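Local coordinates for protein sensor histidine kinase PdtaS (Mycobacterium tuberculosis, PDB 2YKF) that probably acts as a cytosolic sensor histidine kinase that responds to c-di-GMP under nutrient deprivation by autophosphorylating and signalling to its partner PdtaR, at residues Ser176-Val188 and Leu267-Arg281. Sequence-based numbering, arbitrary orientation. Where two conformers were deposited one is given.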
loop_
_atom_site.group_PDB
_atom_site.type_symbol
_atom_site.label_atom_id
_atom_site.label_comp_id
_atom_site.label_asym_id
_atom_site.label_seq_id
_atom_site.Cartn_x
_atom_site.Cartn_y
_atom_site.Cartn_z
ATOM N N SER A 176 -4.475 -8.530 0.340
ATOM C CA SER A 176 -3.382 -9.034 -0.499
ATOM C C SER A 176 -2.244 -8.018 -0.556
ATOM O O SER A 176 -2.490 -6.842 -0.361
ATOM C CB SER A 176 -3.836 -9.389 -1.895
ATOM O OG SER A 176 -4.354 -8.262 -2.534
ATOM N N PRO A 177 -1.027 -8.477 -0.861
ATOM C CA PRO A 177 0.156 -7.578 -0.923
ATOM C C PRO A 177 -0.077 -6.441 -1.913
ATOM O O PRO A 177 -0.779 -6.659 -2.887
ATOM C CB PRO A 177 1.259 -8.470 -1.491
ATOM C CG PRO A 177 0.770 -9.817 -1.474
ATOM C CD PRO A 177 -0.739 -9.835 -1.333
ATOM N N ARG A 178 0.446 -5.250 -1.642
ATOM C CA ARG A 178 0.549 -4.209 -2.623
ATOM C C ARG A 178 1.863 -4.449 -3.348
ATOM O O ARG A 178 2.756 -5.107 -2.842
ATOM C CB ARG A 178 0.537 -2.801 -1.953
ATOM C CG ARG A 178 -0.609 -2.598 -0.882
ATOM C CD ARG A 178 -2.040 -2.688 -1.496
ATOM N NE ARG A 178 -3.046 -2.350 -0.460
ATOM C CZ ARG A 178 -3.553 -1.125 -0.277
ATOM N NH1 ARG A 178 -3.181 -0.102 -1.062
ATOM N NH2 ARG A 178 -4.457 -0.905 0.689
ATOM N N ALA A 179 1.961 -3.974 -4.584
ATOM C CA ALA A 179 3.232 -4.051 -5.321
ATOM C C ALA A 179 4.473 -3.644 -4.462
ATOM O O ALA A 179 5.479 -4.367 -4.414
ATOM C CB ALA A 179 3.119 -3.176 -6.627
ATOM N N GLY A 180 4.394 -2.520 -3.748
ATOM C CA GLY A 180 5.539 -2.110 -2.941
ATOM C C GLY A 180 5.958 -3.071 -1.855
ATOM O O GLY A 180 7.141 -3.059 -1.422
ATOM N N ASP A 181 5.004 -3.876 -1.360
ATOM C CA ASP A 181 5.330 -4.897 -0.352
ATOM C C ASP A 181 6.401 -5.894 -0.787
ATOM O O ASP A 181 7.128 -6.443 0.053
ATOM C CB ASP A 181 4.055 -5.652 0.113
ATOM C CG ASP A 181 3.029 -4.711 0.788
ATOM O OD1 ASP A 181 3.414 -3.658 1.389
ATOM O OD2 ASP A 181 1.819 -5.010 0.732
ATOM N N GLY A 182 6.432 -6.244 -2.079
ATOM C CA GLY A 182 7.415 -7.236 -2.540
ATOM C C GLY A 182 6.951 -7.692 -3.943
ATOM O O GLY A 182 5.788 -8.051 -4.129
ATOM N N PHE A 183 7.851 -7.664 -4.898
ATOM C CA PHE A 183 7.461 -7.933 -6.288
ATOM C C PHE A 183 8.481 -8.863 -6.881
ATOM O O PHE A 183 9.713 -8.610 -6.721
ATOM C CB PHE A 183 7.495 -6.636 -7.101
ATOM C CG PHE A 183 7.204 -6.847 -8.571
ATOM C CD1 PHE A 183 5.942 -7.015 -8.997
ATOM C CD2 PHE A 183 8.248 -6.979 -9.490
ATOM C CE1 PHE A 183 5.652 -7.207 -10.397
ATOM C CE2 PHE A 183 7.994 -7.202 -10.834
ATOM C CZ PHE A 183 6.699 -7.323 -11.289
ATOM N N ILE A 184 8.008 -9.923 -7.560
ATOM C CA ILE A 184 8.896 -10.928 -8.235
ATOM C C ILE A 184 8.373 -11.149 -9.661
ATOM O O ILE A 184 7.161 -11.296 -9.848
ATOM C CB ILE A 184 8.795 -12.279 -7.521
ATOM C CG1 ILE A 184 9.587 -12.246 -6.207
ATOM C CG2 ILE A 184 9.382 -13.455 -8.367
ATOM C CD1 ILE A 184 9.253 -13.370 -5.212
ATOM N N ARG A 185 9.258 -11.110 -10.662
ATOM C CA ARG A 185 8.856 -11.439 -12.018
ATOM C C ARG A 185 9.434 -12.818 -12.339
ATOM O O ARG A 185 10.634 -13.039 -12.164
ATOM C CB ARG A 185 9.321 -10.372 -13.009
ATOM C CG ARG A 185 8.997 -10.674 -14.467
ATOM C CD ARG A 185 7.518 -10.643 -14.722
ATOM N NE ARG A 185 7.144 -11.669 -15.695
ATOM C CZ ARG A 185 7.205 -11.514 -17.012
ATOM N NH1 ARG A 185 7.604 -10.360 -17.529
ATOM N NH2 ARG A 185 6.840 -12.505 -17.813
ATOM N N LEU A 186 8.559 -13.749 -12.760
ATOM C CA LEU A 186 9.039 -15.096 -13.177
ATOM C C LEU A 186 8.970 -15.184 -14.701
ATOM O O LEU A 186 8.031 -14.717 -15.282
ATOM C CB LEU A 186 8.137 -16.209 -12.643
ATOM C CG LEU A 186 7.978 -16.453 -11.166
ATOM C CD1 LEU A 186 7.329 -17.864 -10.987
ATOM C CD2 LEU A 186 9.365 -16.386 -10.515
ATOM N N ASP A 187 9.964 -15.787 -15.325
ATOM C CA ASP A 187 9.905 -16.031 -16.748
ATOM C C ASP A 187 9.115 -17.312 -17.013
ATOM O O ASP A 187 8.667 -17.975 -16.061
ATOM C CB ASP A 187 11.330 -16.113 -17.321
ATOM C CG ASP A 187 12.044 -17.404 -16.942
ATOM O OD1 ASP A 187 11.384 -18.387 -16.445
ATOM O OD2 ASP A 187 13.266 -17.437 -17.179
ATOM N N VAL A 188 8.956 -17.682 -18.303
ATOM C CA VAL A 188 8.151 -18.871 -18.683
ATOM C C VAL A 188 8.564 -20.158 -18.012
ATOM O O VAL A 188 7.747 -21.021 -17.816
ATOM C CB VAL A 188 8.096 -19.141 -20.232
ATOM C CG1 VAL A 188 7.136 -18.182 -20.897
ATOM C CG2 VAL A 188 9.537 -19.111 -20.873
ATOM N N LEU A 267 0.871 -14.134 -16.517
ATOM C CA LEU A 267 0.913 -13.091 -17.536
ATOM C C LEU A 267 0.865 -13.749 -18.891
ATOM O O LEU A 267 1.579 -14.752 -19.113
ATOM C CB LEU A 267 2.154 -12.269 -17.411
ATOM C CG LEU A 267 2.355 -11.599 -16.034
ATOM C CD1 LEU A 267 3.698 -11.055 -16.022
ATOM C CD2 LEU A 267 1.381 -10.470 -15.861
ATOM N N VAL A 268 0.039 -13.189 -19.776
ATOM C CA VAL A 268 -0.289 -13.836 -21.081
ATOM C C VAL A 268 -0.297 -12.776 -22.187
ATOM O O VAL A 268 -0.805 -11.646 -21.994
ATOM C CB VAL A 268 -1.701 -14.481 -21.041
ATOM C CG1 VAL A 268 -2.106 -15.122 -22.412
ATOM C CG2 VAL A 268 -1.778 -15.518 -19.946
ATOM N N VAL A 269 0.241 -13.183 -23.342
ATOM C CA VAL A 269 0.190 -12.434 -24.623
ATOM C C VAL A 269 -0.374 -13.332 -25.698
ATOM O O VAL A 269 0.123 -14.458 -25.923
ATOM C CB VAL A 269 1.589 -12.063 -25.117
ATOM C CG1 VAL A 269 1.496 -11.349 -26.495
ATOM C CG2 VAL A 269 2.335 -11.225 -24.073
ATOM N N ALA A 270 -1.453 -12.867 -26.325
ATOM C CA ALA A 270 -1.962 -13.480 -27.559
ATOM C C ALA A 270 -2.158 -14.987 -27.362
ATOM O O ALA A 270 -1.676 -15.801 -28.155
ATOM C CB ALA A 270 -0.972 -13.177 -28.716
ATOM N N GLY A 271 -2.800 -15.346 -26.242
ATOM C CA GLY A 271 -3.066 -16.749 -25.893
ATOM C C GLY A 271 -1.905 -17.571 -25.328
ATOM O O GLY A 271 -2.097 -18.732 -24.942
ATOM N N ARG A 272 -0.701 -17.008 -25.245
ATOM C CA ARG A 272 0.326 -17.727 -24.504
ATOM C C ARG A 272 0.921 -17.089 -23.226
ATOM O O ARG A 272 1.075 -15.859 -23.138
ATOM C CB ARG A 272 1.463 -18.168 -25.403
ATOM C CG ARG A 272 2.213 -17.115 -25.994
ATOM C CD ARG A 272 2.465 -17.435 -27.511
ATOM N NE ARG A 272 2.601 -16.138 -28.139
ATOM C CZ ARG A 272 3.585 -15.270 -27.855
ATOM N NH1 ARG A 272 4.576 -15.599 -26.991
ATOM N NH2 ARG A 272 3.575 -14.064 -28.418
ATOM N N ASN A 273 1.347 -17.967 -22.323
ATOM C CA ASN A 273 2.000 -17.586 -21.068
ATOM C C ASN A 273 3.380 -17.010 -21.307
ATOM O O ASN A 273 4.189 -17.620 -22.008
ATOM C CB ASN A 273 2.134 -18.815 -20.160
ATOM C CG ASN A 273 2.758 -18.475 -18.798
ATOM O OD1 ASN A 273 3.958 -18.675 -18.590
ATOM N ND2 ASN A 273 1.934 -17.965 -17.869
ATOM N N VAL A 274 3.646 -15.839 -20.755
ATOM C CA VAL A 274 4.952 -15.235 -20.784
ATOM C C VAL A 274 5.454 -15.037 -19.333
ATOM O O VAL A 274 6.060 -14.039 -19.010
ATOM C CB VAL A 274 4.929 -13.924 -21.594
ATOM C CG1 VAL A 274 4.585 -14.237 -23.150
ATOM C CG2 VAL A 274 3.957 -12.868 -20.960
ATOM N N GLY A 275 5.206 -16.048 -18.499
ATOM C CA GLY A 275 5.575 -16.095 -17.101
ATOM C C GLY A 275 4.475 -15.581 -16.159
ATOM O O GLY A 275 3.253 -15.811 -16.375
ATOM N N ALA A 276 4.915 -14.893 -15.091
ATOM C CA ALA A 276 4.032 -14.541 -13.999
ATOM C C ALA A 276 4.605 -13.427 -13.129
ATOM O O ALA A 276 5.809 -13.205 -13.096
ATOM C CB ALA A 276 3.687 -15.784 -13.097
ATOM N N ALA A 277 3.708 -12.715 -12.446
ATOM C CA ALA A 277 4.138 -11.737 -11.412
ATOM C C ALA A 277 3.699 -12.383 -10.119
ATOM O O ALA A 277 2.676 -13.086 -10.088
ATOM C CB ALA A 277 3.452 -10.348 -11.618
ATOM N N ILE A 278 4.491 -12.185 -9.068
ATOM C CA ILE A 278 4.141 -12.618 -7.767
ATOM C C ILE A 278 4.342 -11.442 -6.834
ATOM O O ILE A 278 5.440 -10.848 -6.761
ATOM C CB ILE A 278 4.991 -13.849 -7.321
ATOM C CG1 ILE A 278 4.721 -15.031 -8.303
ATOM C CG2 ILE A 278 4.702 -14.278 -5.846
ATOM C CD1 ILE A 278 5.433 -16.260 -7.950
ATOM N N LEU A 279 3.308 -11.147 -6.067
ATOM C CA LEU A 279 3.459 -10.104 -5.017
ATOM C C LEU A 279 3.564 -10.801 -3.684
ATOM O O LEU A 279 2.944 -11.840 -3.463
ATOM C CB LEU A 279 2.266 -9.178 -5.015
ATOM C CG LEU A 279 1.837 -8.717 -6.419
ATOM C CD1 LEU A 279 0.560 -7.920 -6.194
ATOM C CD2 LEU A 279 2.905 -7.862 -7.003
ATOM N N ILE A 280 4.433 -10.294 -2.832
ATOM C CA ILE A 280 4.647 -10.925 -1.519
ATOM C C ILE A 280 4.675 -9.889 -0.430
ATOM O O ILE A 280 5.174 -8.805 -0.623
ATOM C CB ILE A 280 5.914 -11.819 -1.512
ATOM C CG1 ILE A 280 6.135 -12.494 -0.136
ATOM C CG2 ILE A 280 7.154 -11.056 -1.939
ATOM C CD1 ILE A 280 7.373 -13.454 -0.170
ATOM N N ARG A 281 4.063 -10.205 0.720
ATOM C CA ARG A 281 4.118 -9.254 1.817
ATOM C C ARG A 281 4.505 -10.052 3.063
ATOM O O ARG A 281 3.827 -11.011 3.384
ATOM C CB ARG A 281 2.745 -8.636 2.074
ATOM C CG ARG A 281 2.856 -7.594 3.218
ATOM C CD ARG A 281 1.536 -6.930 3.657
ATOM N NE ARG A 281 1.957 -5.819 4.530
ATOM C CZ ARG A 281 1.169 -5.152 5.394
ATOM N NH1 ARG A 281 -0.150 -5.417 5.464
ATOM N NH2 ARG A 281 1.705 -4.142 6.114
#
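Phe183 carries CG anti to its backbone N (chi1 176°), whereas Leu279 turns CG anti to its own carbonyl carbon (chi1 -45°); together these settings bring Leu279 CD2 to the edge of the Phe183 ring, 3.7 Å from CD1. Ala277 CB approaches CE1 of the same ring obliquely, and Tyr148 of helix 143-161 meets it edge-to-face. On the other face of the sheet Ile184 packs on Ile278, whose CD1 reaches Leu186 CD1 at 3.9 Å. The backbones pair antiparallel, their axes 160° apart: Ile184 N to Ile278 O (2.8 Å) is returned by Ile278 N to Ile184 O (2.9 Å), both donors lying in the carbonyl plane. Leu186 and Ala276 exchange a second reciprocal pair, its donors tilted from the carbonyl planes. In the loop ahead of strand 183-186, Pro177 CB abuts Leu279 CB at 3.7 Å. Asp181 OD2 accepts from Arg178 N (2.8 Å), adding to the backbone bond from Asp181 N to Arg178 O, and forms a salt bridge with Arg178 of the second subunit; its link to Arg281 NE is long (3.9 Å) and, with the oxygen well out of the guanidinium plane, purely electrostatic. Toward the opposite end, in one of its two conformers, Asn273 accepts from Gly275 N at OD1, forming an Asx turn. This pairing joins the first and last strands of the antiparallel sheet, covered by helix 143-161 on the Phe183 side, whose strand order 2-1-5-4-3 is that of a PAS domain, consistent with the predicted PAS-like region.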